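Long-range contacts in enoyl-CoA hydratase (Mycobacterium tuberculosis, PDB 5KJP), which probably catalyses the reversible addition of water to the double bond of 2-enoyl-CoA thioesters in fatty acid metabolism, as a member of the crotonase superfamily: residues E14-L18 with N40-S44; P104-E110 with A124-A130; A129-F135 with N172-A178; S244-G250 with R261-T265. All coordinates share one frame; numbering follows the deposited sequence.

Interaction 1 of 4, residues E14-L18 with N40-S44; sequences EPEVL and NAAVS
E16 and N40 meet at about a right angle, and their contact is the one hydrogen bond between the two segments. N40 ND2 donates a hydrogen bond to E16 OE1 at 2.9 Å, nearly straight at 165°; the acceptor lies in the amide plane and is reached through its syn lone pair. The other end of the same amide is also used: V43 N donates to N40 OD1 at 2.9 Å. With chi1 at 59°, CG of N40 sits between its backbone N and carbonyl carbon, which folds the amide back over the first turn of the helix. Two bonds thus fix the rotation of the amide. The buried side is apolar and centres on V43: V17 CG2 lies 4.0 Å from V43 CG1, and E16 CB is 4.1 Å from V43 CG2. V17 CG2 also lies over the backbone, 3.7 Å from V43 O. On the more open side are the partly exposed E16 and A42, where the carboxylate lies close against the A42 methyl and R32 offers it a long, weak ion pair. The arrangement is a classical asparagine N-cap, here tying the start of helix 41-56 to the beginning of edge strand 17-22 in the crotonase fold.

Interaction 2 of 4, residues P104-E110 with A124-A130; sequences PLIAAVE and ADLIVAA
L105 and D125 open a parallel strand pairing in the core of the crotonase fold, where strands 105-109 and 126-130 run side by side and helix 116-123 lies in the connection between them. The backbone ladder has the staggered pattern of a parallel pair. A107 N donates to L126 O, A107 O accepts from V128 N at 2.8 Å, V109 N donates to V128 O at 2.7 Å, and V109 O receives A130 N. Thus A107 and V109 each commit both N-H and C=O to the neighbouring strand, whereas I106 and A108 turn theirs to strand 62-67 on the other flank. Weaker CA-H...O contacts, such as I106 CA to L126 O, fill the gaps. At the start the pattern changes: L105 O is shared by D125 N at 2.8 Å and L126 N at 3.3 Å, and L105 N is taken by a side chain, that of D125. The same carboxylate oxygen carries a salt bridge to K216; the ammonium probably offsets the charge of the buried carboxylate, while the L105 amide adds a hydrogen bond. On one face I106, A108, L126 and V128 pack against helix 193-205; on the other, A107, V109, I127 and A129 pack together, V109, I127 and A129 also touching F135. At the far end E110 bends at chi2 (-86°), its oxygens accepting from G191 N and A193 N. The bond from L105 N reaches D125 OD2 at 2.8 Å on the anti side, 19° out of the carboxylate plane.

Interaction 3 of 4, residues A129-F135 with N172-A178; sequences AARDSAF and NLPAERA
F135 and L173 form an antiparallel hydrogen-bonded pair: F135 N donates to L173 O at 2.8 Å, and L173 N returns a bond to F135 O at 2.6 Å. The F135 ring presents its edge to L173 O, with CD1 3.7 Å away, and approaches A178 CB obliquely. One step on, A175 N reaches S133 O at 2.9 Å from above the carbonyl plane. The A175 methyl rests against the hydrogen-bonded pair A130 O and S133 OG, 3.1 and 3.2 Å from its CB. At the rim R131 NH1 meets E176 OE2 at 3.0 Å in a salt bridge; the guanidinium gives its edge to the oxygen, its plane almost perpendicular to the carboxylate (86°). A water joins R131 O to E176 N. Behind these contacts stands the type I turn A130-S133, where A130 O accepts from both S133 N and S133 OG. A chi1 of 65° brings that hydroxyl back onto the turn. Strand 112-114 continues the small sheet beyond 134-136. The chemistry implies a division of labour: backbone bonds and apolar packing join strand 134-136 and the turn before it to strand 173-174 and the start of helix 175-180, while the exposed ion pair probably adds a more modest, solvent-screened attraction.

Interaction 4 of 4, residues S244-G250 with R261-T265; sequences SNDAKEG and RWTGT
The N-terminus of helix 245-255 receives the end of the chain, with the terminal carboxylate of T265 lying across the first turn. N245 N donates to T265 OXT and D246 N to T265 O, both at 2.8 Å, so each carboxylate oxygen is gripped by a different helix amide. N245 adds a side-chain bond: its ND2 points almost straight (175°) at T265 OG1, 2.9 Å away and in the plane of the amide. D246 reaches in the reverse direction, from helix to tail. Its OD1 accepts T263 N at 2.8 Å through the syn lone pair, and OD2 accepts G264 N at 2.9 Å on a more bent path. A water also donates to D246 OD1 and bonds to T263 OG1. Further along the helix E249, bent at chi2 (67°), turns OE2 to R261 N at 2.8 Å; that oxygen has a salt bridge to R258 as well. W262 sets the edge of its ring against D246 O, 3.2 Å from CZ3, and the same CZ3 comes within 3.8 Å of G250 CA, while its NE1 bonds to A206 O. The indole also packs on P209 and on K141 of the second subunit. S244 OG, bonded to V241 O, also accepts from A247 N as the N-cap. A terminal carboxylate held by the first two backbone N-H groups of a helix is probably stabilised by the positive end of the helix dipole.

Interactions 2 and 3 form one continuous unit: they share A129 and A130 at the end of strand 126-130, their centres lie about 12 Å apart, and F135 CZ touches I127 CG2 at 3.8 Å. Interaction 1 belongs to the far edge of the same main sheet, its centre about 19 Å from that of interaction 2 and their nearest atoms about 10 Å apart. Interaction 4 is the outlier, about 39 Å from interaction 3 between centres and on the opposite side of the chain's centre. Interactions 2 and 4 nevertheless both touch the second subunit. None of the four can be tied to the active site from what is known; they hold separate parts: sheet edge, core with adjoining small sheet, and C-terminal helix.

Interaction 1 of 4, residues E14-L18 with N40-S44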
loop_
_atom_site.group_PDB
_atom_site.type_symbol
_atom_site.label_atom_id
_atom_site.label_comp_id
_atom_site.label_asym_id
_atom_site.label_seq_id
_atom_site.Cartn_x
_atom_site.Cartn_y
_atom_site.Cartn_z
ATOM N N GLU A 14 19.907 29.513 -24.427
ATOM C CA GLU A 14 18.954 29.356 -23.333
ATOM C C GLU A 14 18.864 27.897 -22.899
ATOM O O GLU A 14 18.468 27.036 -23.683
ATOM C CB GLU A 14 17.576 29.875 -23.745
ATOM C CG GLU A 14 16.638 30.132 -22.577
ATOM C CD GLU A 14 15.223 30.443 -23.029
ATOM O OE1 GLU A 14 14.381 29.520 -23.021
ATOM O OE2 GLU A 14 14.955 31.607 -23.400
ATOM N N PRO A 15 19.229 27.620 -21.638
ATOM C CA PRO A 15 19.326 26.259 -21.095
ATOM C C PRO A 15 18.015 25.485 -21.196
ATOM O O PRO A 15 16.939 26.060 -21.045
ATOM C CB PRO A 15 19.710 26.493 -19.628
ATOM C CG PRO A 15 20.291 27.878 -19.599
ATOM C CD PRO A 15 19.516 28.641 -20.618
ATOM N N GLU A 16 18.111 24.187 -21.451
ATOM C CA GLU A 16 16.921 23.358 -21.590
ATOM C C GLU A 16 16.410 22.887 -20.230
ATOM O O GLU A 16 15.314 22.336 -20.123
ATOM C CB GLU A 16 17.213 22.178 -22.515
ATOM C CG GLU A 16 17.610 22.648 -23.908
ATOM C CD GLU A 16 18.072 21.530 -24.816
ATOM O OE1 GLU A 16 17.373 20.498 -24.894
ATOM O OE2 GLU A 16 19.127 21.694 -25.466
ATOM N N VAL A 17 17.218 23.112 -19.195
ATOM C CA VAL A 17 16.758 23.008 -17.815
ATOM C C VAL A 17 17.107 24.304 -17.093
ATOM O O VAL A 17 18.274 24.694 -17.027
ATOM C CB VAL A 17 17.382 21.810 -17.064
ATOM C CG1 VAL A 17 16.953 21.821 -15.600
ATOM C CG2 VAL A 17 16.974 20.497 -17.722
ATOM N N LEU A 18 16.092 24.984 -16.573
ATOM C CA LEU A 18 16.319 26.228 -15.853
ATOM C C LEU A 18 16.319 25.959 -14.359
ATOM O O LEU A 18 15.577 25.100 -13.874
ATOM C CB LEU A 18 15.253 27.263 -16.206
ATOM C CG LEU A 18 15.144 27.607 -17.687
ATOM C CD1 LEU A 18 13.869 28.390 -17.937
ATOM C CD2 LEU A 18 16.367 28.400 -18.125
ATOM N N ASN A 40 15.671 14.852 -23.426
ATOM C CA ASN A 40 16.802 14.480 -24.268
ATOM C C ASN A 40 18.077 14.439 -23.425
ATOM O O ASN A 40 18.007 14.484 -22.189
ATOM C CB ASN A 40 16.957 15.445 -25.447
ATOM C CG ASN A 40 17.160 16.887 -25.008
ATOM O OD1 ASN A 40 17.242 17.182 -23.814
ATOM N ND2 ASN A 40 17.248 17.796 -25.980
ATOM N N ALA A 41 19.231 14.355 -24.082
ATOM C CA ALA A 41 20.507 14.309 -23.368
ATOM C C ALA A 41 20.711 15.562 -22.517
ATOM O O ALA A 41 21.125 15.469 -21.357
ATOM C CB ALA A 41 21.664 14.140 -24.346
ATOM N N ALA A 42 20.411 16.725 -23.096
ATOM C CA ALA A 42 20.582 18.002 -22.401
ATOM C C ALA A 42 19.722 18.077 -21.136
ATOM O O ALA A 42 20.196 18.492 -20.072
ATOM C CB ALA A 42 20.253 19.162 -23.336
ATOM N N VAL A 43 18.461 17.673 -21.250
ATOM C CA VAL A 43 17.564 17.704 -20.100
ATOM C C VAL A 43 17.991 16.684 -19.048
ATOM O O VAL A 43 17.973 16.973 -17.855
ATOM C CB VAL A 43 16.100 17.433 -20.502
ATOM C CG1 VAL A 43 15.233 17.261 -19.262
ATOM C CG2 VAL A 43 15.569 18.573 -21.361
ATOM N N SER A 44 18.380 15.493 -19.495
ATOM C CA SER A 44 18.833 14.459 -18.571
ATOM C C SER A 44 20.019 14.954 -17.741
ATOM O O SER A 44 20.015 14.852 -16.512
ATOM C CB SER A 44 19.210 13.186 -19.334
ATOM O OG SER A 44 19.586 12.163 -18.432
#

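Interaction 2 of 4, residues P104-E110 with A124-A130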
loop_
_atom_site.group_PDB
_atom_site.type_symbol
_atom_site.label_atom_id
_atom_site.label_comp_id
_atom_site.label_asym_id
_atom_site.label_seq_id
_atom_site.Cartn_x
_atom_site.Cartn_y
_atom_site.Cartn_z
ATOM N N PRO A 104 14.500 16.465 0.071
ATOM C CA PRO A 104 13.161 16.274 -0.503
ATOM C C PRO A 104 12.984 16.937 -1.872
ATOM O O PRO A 104 13.503 18.024 -2.145
ATOM C CB PRO A 104 12.229 16.920 0.536
ATOM C CG PRO A 104 13.015 16.930 1.801
ATOM C CD PRO A 104 14.443 17.135 1.383
ATOM N N LEU A 105 12.254 16.239 -2.732
ATOM C CA LEU A 105 11.940 16.716 -4.063
ATOM C C LEU A 105 10.438 16.655 -4.286
ATOM O O LEU A 105 9.807 15.614 -4.087
ATOM C CB LEU A 105 12.668 15.881 -5.118
ATOM C CG LEU A 105 12.334 16.185 -6.577
ATOM C CD1 LEU A 105 12.739 17.613 -6.966
ATOM C CD2 LEU A 105 13.003 15.150 -7.475
ATOM N N ILE A 106 9.877 17.779 -4.705
ATOM C CA ILE A 106 8.462 17.871 -5.036
ATOM C C ILE A 106 8.301 18.041 -6.542
ATOM O O ILE A 106 8.959 18.895 -7.136
ATOM C CB ILE A 106 7.796 19.071 -4.325
ATOM C CG1 ILE A 106 7.953 18.956 -2.807
ATOM C CG2 ILE A 106 6.323 19.192 -4.727
ATOM C CD1 ILE A 106 7.845 20.295 -2.084
ATOM N N ALA A 107 7.442 17.235 -7.162
ATOM C CA ALA A 107 7.108 17.461 -8.565
ATOM C C ALA A 107 5.847 18.319 -8.675
ATOM O O ALA A 107 4.818 17.992 -8.080
ATOM C CB ALA A 107 6.926 16.129 -9.299
ATOM N N ALA A 108 5.938 19.423 -9.416
ATOM C CA ALA A 108 4.785 20.289 -9.657
ATOM C C ALA A 108 4.270 20.077 -11.071
ATOM O O ALA A 108 4.867 20.553 -12.045
ATOM C CB ALA A 108 5.149 21.759 -9.432
ATOM N N VAL A 109 3.151 19.367 -11.176
ATOM C CA VAL A 109 2.685 18.851 -12.460
ATOM C C VAL A 109 1.526 19.660 -13.039
ATOM O O VAL A 109 0.504 19.853 -12.382
ATOM C CB VAL A 109 2.249 17.375 -12.330
ATOM C CG1 VAL A 109 1.677 16.852 -13.659
ATOM C CG2 VAL A 109 3.428 16.515 -11.859
ATOM N N GLU A 110 1.731 20.138 -14.261
ATOM C CA GLU A 110 0.685 20.706 -15.108
ATOM C C GLU A 110 0.593 19.840 -16.363
ATOM O O GLU A 110 1.577 19.190 -16.746
ATOM C CB GLU A 110 0.995 22.159 -15.504
ATOM C CG GLU A 110 1.226 23.136 -14.351
ATOM C CD GLU A 110 -0.058 23.748 -13.807
ATOM O OE1 GLU A 110 -1.139 23.531 -14.401
ATOM O OE2 GLU A 110 0.024 24.467 -12.786
ATOM N N ALA A 124 10.366 11.623 -7.551
ATOM C CA ALA A 124 10.214 12.664 -6.538
ATOM C C ALA A 124 9.524 12.074 -5.309
ATOM O O ALA A 124 9.024 10.955 -5.355
ATOM C CB ALA A 124 9.416 13.851 -7.087
ATOM N N ASP A 125 9.497 12.825 -4.214
ATOM C CA ASP A 125 8.922 12.334 -2.965
ATOM C C ASP A 125 7.457 12.697 -2.835
ATOM O O ASP A 125 6.672 11.974 -2.222
ATOM C CB ASP A 125 9.690 12.906 -1.782
ATOM C CG ASP A 125 11.159 12.606 -1.864
ATOM O OD1 ASP A 125 11.507 11.406 -1.937
ATOM O OD2 ASP A 125 11.956 13.563 -1.889
ATOM N N LEU A 126 7.114 13.845 -3.399
ATOM C CA LEU A 126 5.792 14.421 -3.250
ATOM C C LEU A 126 5.356 14.958 -4.600
ATOM O O LEU A 126 6.193 15.405 -5.395
ATOM C CB LEU A 126 5.804 15.541 -2.210
ATOM C CG LEU A 126 6.333 15.184 -0.822
ATOM C CD1 LEU A 126 6.517 16.419 0.029
ATOM C CD2 LEU A 126 5.373 14.214 -0.148
ATOM N N ILE A 127 4.054 14.910 -4.860
ATOM C CA ILE A 127 3.521 15.428 -6.109
ATOM C C ILE A 127 2.393 16.422 -5.863
ATOM O O ILE A 127 1.412 16.127 -5.173
ATOM C CB ILE A 127 3.007 14.289 -7.021
ATOM C CG1 ILE A 127 4.148 13.320 -7.368
ATOM C CG2 ILE A 127 2.372 14.871 -8.293
ATOM C CD1 ILE A 127 3.697 12.063 -8.128
ATOM N N VAL A 128 2.559 17.613 -6.424
ATOM C CA VAL A 128 1.488 18.591 -6.513
ATOM C C VAL A 128 1.043 18.630 -7.963
ATOM O O VAL A 128 1.871 18.799 -8.861
ATOM C CB VAL A 128 1.954 19.986 -6.059
ATOM C CG1 VAL A 128 0.831 21.010 -6.234
ATOM C CG2 VAL A 128 2.432 19.927 -4.606
ATOM N N ALA A 129 -0.247 18.447 -8.211
ATOM C CA ALA A 129 -0.708 18.389 -9.594
ATOM C C ALA A 129 -1.940 19.253 -9.834
ATOM O O ALA A 129 -2.850 19.313 -8.998
ATOM C CB ALA A 129 -0.994 16.937 -9.991
ATOM N N ALA A 130 -1.960 19.923 -10.979
ATOM C CA ALA A 130 -3.137 20.670 -11.404
ATOM C C ALA A 130 -4.316 19.721 -11.579
ATOM O O ALA A 130 -4.137 18.568 -11.957
ATOM C CB ALA A 130 -2.857 21.423 -12.701
#

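Interaction 3 of 4, residues A129-F135 with N172-A178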
loop_
_atom_site.group_PDB
_atom_site.type_symbol
_atom_site.label_atom_id
_atom_site.label_comp_id
_atom_site.label_asym_id
_atom_site.label_seq_id
_atom_site.Cartn_x
_atom_site.Cartn_y
_atom_site.Cartn_z
ATOM N N ALA A 129 -0.247 18.447 -8.211
ATOM C CA ALA A 129 -0.708 18.389 -9.594
ATOM C C ALA A 129 -1.940 19.253 -9.834
ATOM O O ALA A 129 -2.850 19.313 -8.998
ATOM C CB ALA A 129 -0.994 16.937 -9.991
ATOM N N ALA A 130 -1.960 19.923 -10.979
ATOM C CA ALA A 130 -3.137 20.670 -11.404
ATOM C C ALA A 130 -4.316 19.721 -11.579
ATOM O O ALA A 130 -4.137 18.568 -11.957
ATOM C CB ALA A 130 -2.857 21.423 -12.701
ATOM N N ARG A 131 -5.522 20.211 -11.308
ATOM C CA ARG A 131 -6.719 19.380 -11.385
ATOM C C ARG A 131 -6.981 18.869 -12.799
ATOM O O ARG A 131 -7.710 17.897 -12.986
ATOM C CB ARG A 131 -7.937 20.160 -10.875
ATOM C CG ARG A 131 -7.905 20.404 -9.378
ATOM C CD ARG A 131 -9.165 21.102 -8.876
ATOM N NE ARG A 131 -9.122 21.249 -7.423
ATOM C CZ ARG A 131 -9.551 20.324 -6.569
ATOM N NH1 ARG A 131 -10.069 19.190 -7.024
ATOM N NH2 ARG A 131 -9.468 20.538 -5.261
ATOM N N ASP A 132 -6.392 19.522 -13.800
ATOM C CA ASP A 132 -6.603 19.101 -15.182
ATOM C C ASP A 132 -5.375 18.407 -15.763
ATOM O O ASP A 132 -5.272 18.232 -16.978
ATOM C CB ASP A 132 -6.996 20.298 -16.053
ATOM C CG ASP A 132 -5.927 21.373 -16.088
ATOM O OD1 ASP A 132 -5.023 21.350 -15.225
ATOM O OD2 ASP A 132 -5.999 22.250 -16.974
ATOM N N SER A 133 -4.450 18.003 -14.901
ATOM C CA SER A 133 -3.268 17.292 -15.375
ATOM C C SER A 133 -3.549 15.788 -15.445
ATOM O O SER A 133 -4.594 15.317 -14.983
ATOM C CB SER A 133 -2.052 17.580 -14.481
ATOM O OG SER A 133 -2.218 17.085 -13.163
ATOM N N ALA A 134 -2.628 15.037 -16.034
ATOM C CA ALA A 134 -2.790 13.588 -16.133
ATOM C C ALA A 134 -1.450 12.872 -16.146
ATOM O O ALA A 134 -0.436 13.418 -16.608
ATOM C CB ALA A 134 -3.583 13.229 -17.371
ATOM N N PHE A 135 -1.469 11.645 -15.635
ATOM C CA PHE A 135 -0.307 10.765 -15.585
ATOM C C PHE A 135 -0.557 9.554 -16.470
ATOM O O PHE A 135 -1.655 9.374 -16.985
ATOM C CB PHE A 135 -0.029 10.322 -14.143
ATOM C CG PHE A 135 0.201 11.469 -13.202
ATOM C CD1 PHE A 135 -0.872 12.162 -12.651
ATOM C CD2 PHE A 135 1.487 11.873 -12.889
ATOM C CE1 PHE A 135 -0.662 13.237 -11.801
ATOM C CE2 PHE A 135 1.706 12.945 -12.035
ATOM C CZ PHE A 135 0.628 13.630 -11.492
ATOM N N ASN A 172 -4.403 6.804 -19.444
ATOM C CA ASN A 172 -4.099 7.995 -18.658
ATOM C C ASN A 172 -4.735 7.916 -17.281
ATOM O O ASN A 172 -5.823 7.358 -17.115
ATOM C CB ASN A 172 -4.589 9.261 -19.362
ATOM C CG ASN A 172 -3.779 9.598 -20.600
ATOM O OD1 ASN A 172 -2.740 8.999 -20.866
ATOM N ND2 ASN A 172 -4.260 10.566 -21.369
ATOM N N LEU A 173 -4.050 8.489 -16.299
ATOM C CA LEU A 173 -4.574 8.632 -14.952
ATOM C C LEU A 173 -4.818 10.114 -14.658
ATOM O O LEU A 173 -3.864 10.865 -14.442
ATOM C CB LEU A 173 -3.594 8.039 -13.931
ATOM C CG LEU A 173 -3.944 8.205 -12.444
ATOM C CD1 LEU A 173 -5.213 7.438 -12.111
ATOM C CD2 LEU A 173 -2.783 7.741 -11.572
ATOM N N PRO A 174 -6.091 10.540 -14.659
ATOM C CA PRO A 174 -6.385 11.951 -14.386
ATOM C C PRO A 174 -5.935 12.334 -12.979
ATOM O O PRO A 174 -5.980 11.504 -12.062
ATOM C CB PRO A 174 -7.910 12.037 -14.531
ATOM C CG PRO A 174 -8.295 10.816 -15.334
ATOM C CD PRO A 174 -7.315 9.761 -14.908
ATOM N N ALA A 175 -5.493 13.575 -12.816
ATOM C CA ALA A 175 -4.957 14.038 -11.539
ATOM C C ALA A 175 -5.924 13.846 -10.373
ATOM O O ALA A 175 -5.501 13.514 -9.261
ATOM C CB ALA A 175 -4.569 15.496 -11.641
ATOM N N GLU A 176 -7.217 14.061 -10.608
ATOM C CA GLU A 176 -8.167 13.990 -9.503
ATOM C C GLU A 176 -8.283 12.555 -8.984
ATOM O O GLU A 176 -8.303 12.328 -7.775
ATOM C CB GLU A 176 -9.526 14.558 -9.920
ATOM C CG GLU A 176 -9.474 16.081 -10.044
ATOM C CD GLU A 176 -10.837 16.737 -10.149
ATOM O OE1 GLU A 176 -11.738 16.146 -10.779
ATOM O OE2 GLU A 176 -10.998 17.851 -9.601
ATOM N N ARG A 177 -8.316 11.595 -9.899
ATOM C CA ARG A 177 -8.249 10.180 -9.537
ATOM C C ARG A 177 -6.921 9.848 -8.848
ATOM O O ARG A 177 -6.884 9.105 -7.865
ATOM C CB ARG A 177 -8.425 9.307 -10.781
ATOM C CG ARG A 177 -8.305 7.814 -10.519
ATOM C CD ARG A 177 -9.592 7.202 -9.997
ATOM N NE ARG A 177 -9.506 5.744 -10.018
ATOM C CZ ARG A 177 -9.792 4.963 -8.985
ATOM N NH1 ARG A 177 -10.203 5.498 -7.839
ATOM N NH2 ARG A 177 -9.678 3.644 -9.102
ATOM N N ALA A 178 -5.830 10.394 -9.378
ATOM C CA ALA A 178 -4.511 10.184 -8.790
ATOM C C ALA A 178 -4.447 10.697 -7.347
ATOM O O ALA A 178 -3.754 10.121 -6.507
ATOM C CB ALA A 178 -3.439 10.851 -9.644
HETATM O O HOH W 1 -8.286 15.236 -13.096
#

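Interaction 4 of 4, residues S244-G250 with R261-T265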
loop_
_atom_site.group_PDB
_atom_site.type_symbol
_atom_site.label_atom_id
_atom_site.label_comp_id
_atom_site.label_asym_id
_atom_site.label_seq_id
_atom_site.Cartn_x
_atom_site.Cartn_y
_atom_site.Cartn_z
ATOM N N SER A 244 22.292 16.405 17.613
ATOM C CA SER A 244 22.681 17.555 16.803
ATOM C C SER A 244 22.460 18.875 17.532
ATOM O O SER A 244 21.683 18.949 18.485
ATOM C CB SER A 244 21.903 17.566 15.483
ATOM O OG SER A 244 20.508 17.708 15.716
ATOM N N ASN A 245 23.141 19.919 17.072
ATOM C CA ASN A 245 22.865 21.267 17.549
ATOM C C ASN A 245 21.413 21.675 17.305
ATOM O O ASN A 245 20.808 22.378 18.118
ATOM C CB ASN A 245 23.808 22.268 16.884
ATOM C CG ASN A 245 25.240 22.103 17.343
ATOM O OD1 ASN A 245 25.501 21.896 18.527
ATOM N ND2 ASN A 245 26.176 22.184 16.407
ATOM N N ASP A 246 20.853 21.224 16.188
ATOM C CA ASP A 246 19.491 21.597 15.832
ATOM C C ASP A 246 18.476 20.980 16.784
ATOM O O ASP A 246 17.405 21.555 17.013
ATOM C CB ASP A 246 19.179 21.197 14.386
ATOM C CG ASP A 246 19.663 22.230 13.376
ATOM O OD1 ASP A 246 20.051 23.350 13.791
ATOM O OD2 ASP A 246 19.653 21.924 12.164
ATOM N N ALA A 247 18.802 19.816 17.336
ATOM C CA ALA A 247 17.917 19.175 18.304
ATOM C C ALA A 247 17.817 20.046 19.553
ATOM O O ALA A 247 16.738 20.200 20.132
ATOM C CB ALA A 247 18.414 17.768 18.658
ATOM N N LYS A 248 18.944 20.626 19.955
ATOM C CA LYS A 248 18.963 21.530 21.102
ATOM C C LYS A 248 18.176 22.798 20.788
ATOM O O LYS A 248 17.339 23.234 21.576
ATOM C CB LYS A 248 20.403 21.879 21.493
ATOM C CG LYS A 248 20.514 22.927 22.583
ATOM C CD LYS A 248 21.975 23.183 22.931
ATOM C CE LYS A 248 22.114 24.316 23.927
ATOM N NZ LYS A 248 23.547 24.516 24.302
ATOM N N GLU A 249 18.454 23.382 19.627
ATOM C CA GLU A 249 17.804 24.614 19.201
ATOM C C GLU A 249 16.291 24.429 19.070
ATOM O O GLU A 249 15.517 25.316 19.426
ATOM C CB GLU A 249 18.406 25.090 17.873
ATOM C CG GLU A 249 17.661 26.221 17.183
ATOM C CD GLU A 249 17.704 27.532 17.950
ATOM O OE1 GLU A 249 18.477 27.647 18.927
ATOM O OE2 GLU A 249 16.953 28.454 17.570
ATOM N N GLY A 250 15.879 23.270 18.566
ATOM C CA GLY A 250 14.470 22.972 18.403
ATOM C C GLY A 250 13.758 22.944 19.739
ATOM O O GLY A 250 12.640 23.447 19.868
ATOM N N ARG A 261 16.162 28.667 14.894
ATOM C CA ARG A 261 17.141 29.079 13.903
ATOM C C ARG A 261 18.049 27.898 13.592
ATOM O O ARG A 261 19.045 27.670 14.278
ATOM C CB ARG A 261 17.949 30.276 14.403
ATOM C CG ARG A 261 17.092 31.437 14.885
ATOM C CD ARG A 261 17.879 32.740 14.884
ATOM N NE ARG A 261 17.016 33.907 14.724
ATOM C CZ ARG A 261 17.439 35.168 14.803
ATOM N NH1 ARG A 261 18.716 35.427 15.047
ATOM N NH2 ARG A 261 16.583 36.168 14.644
ATOM N N TRP A 262 17.687 27.136 12.566
ATOM C CA TRP A 262 18.410 25.917 12.240
ATOM C C TRP A 262 19.804 26.227 11.705
ATOM O O TRP A 262 20.014 27.257 11.067
ATOM C CB TRP A 262 17.646 25.089 11.201
ATOM C CG TRP A 262 16.208 24.775 11.530
ATOM C CD1 TRP A 262 15.113 25.101 10.784
ATOM C CD2 TRP A 262 15.714 24.057 12.673
ATOM N NE1 TRP A 262 13.968 24.634 11.388
ATOM C CE2 TRP A 262 14.309 23.990 12.548
ATOM C CE3 TRP A 262 16.321 23.464 13.784
ATOM C CZ2 TRP A 262 13.503 23.350 13.490
ATOM C CZ3 TRP A 262 15.515 22.835 14.725
ATOM C CH2 TRP A 262 14.124 22.786 14.570
ATOM N N THR A 263 20.746 25.322 11.951
ATOM C CA THR A 263 22.089 25.444 11.384
ATOM C C THR A 263 22.458 24.243 10.510
ATOM O O THR A 263 23.479 24.262 9.826
ATOM C CB THR A 263 23.155 25.595 12.486
ATOM O OG1 THR A 263 23.192 24.403 13.282
ATOM C CG2 THR A 263 22.850 26.796 13.374
ATOM N N GLY A 264 21.627 23.206 10.534
ATOM C CA GLY A 264 21.924 21.980 9.815
ATOM C C GLY A 264 23.114 21.260 10.424
ATOM O O GLY A 264 23.829 20.521 9.745
ATOM N N THR A 265 23.342 21.505 11.712
ATOM C CA THR A 265 24.379 20.816 12.473
ATOM C C THR A 265 23.796 20.355 13.803
ATOM O O THR A 265 22.647 20.684 14.113
ATOM C CB THR A 265 25.610 21.714 12.741
ATOM O OG1 THR A 265 25.259 22.741 13.676
ATOM C CG2 THR A 265 26.115 22.348 11.454
ATOM O OXT THR A 265 24.444 19.657 14.591
HETATM O O HOH W 2 21.797 24.440 15.443
#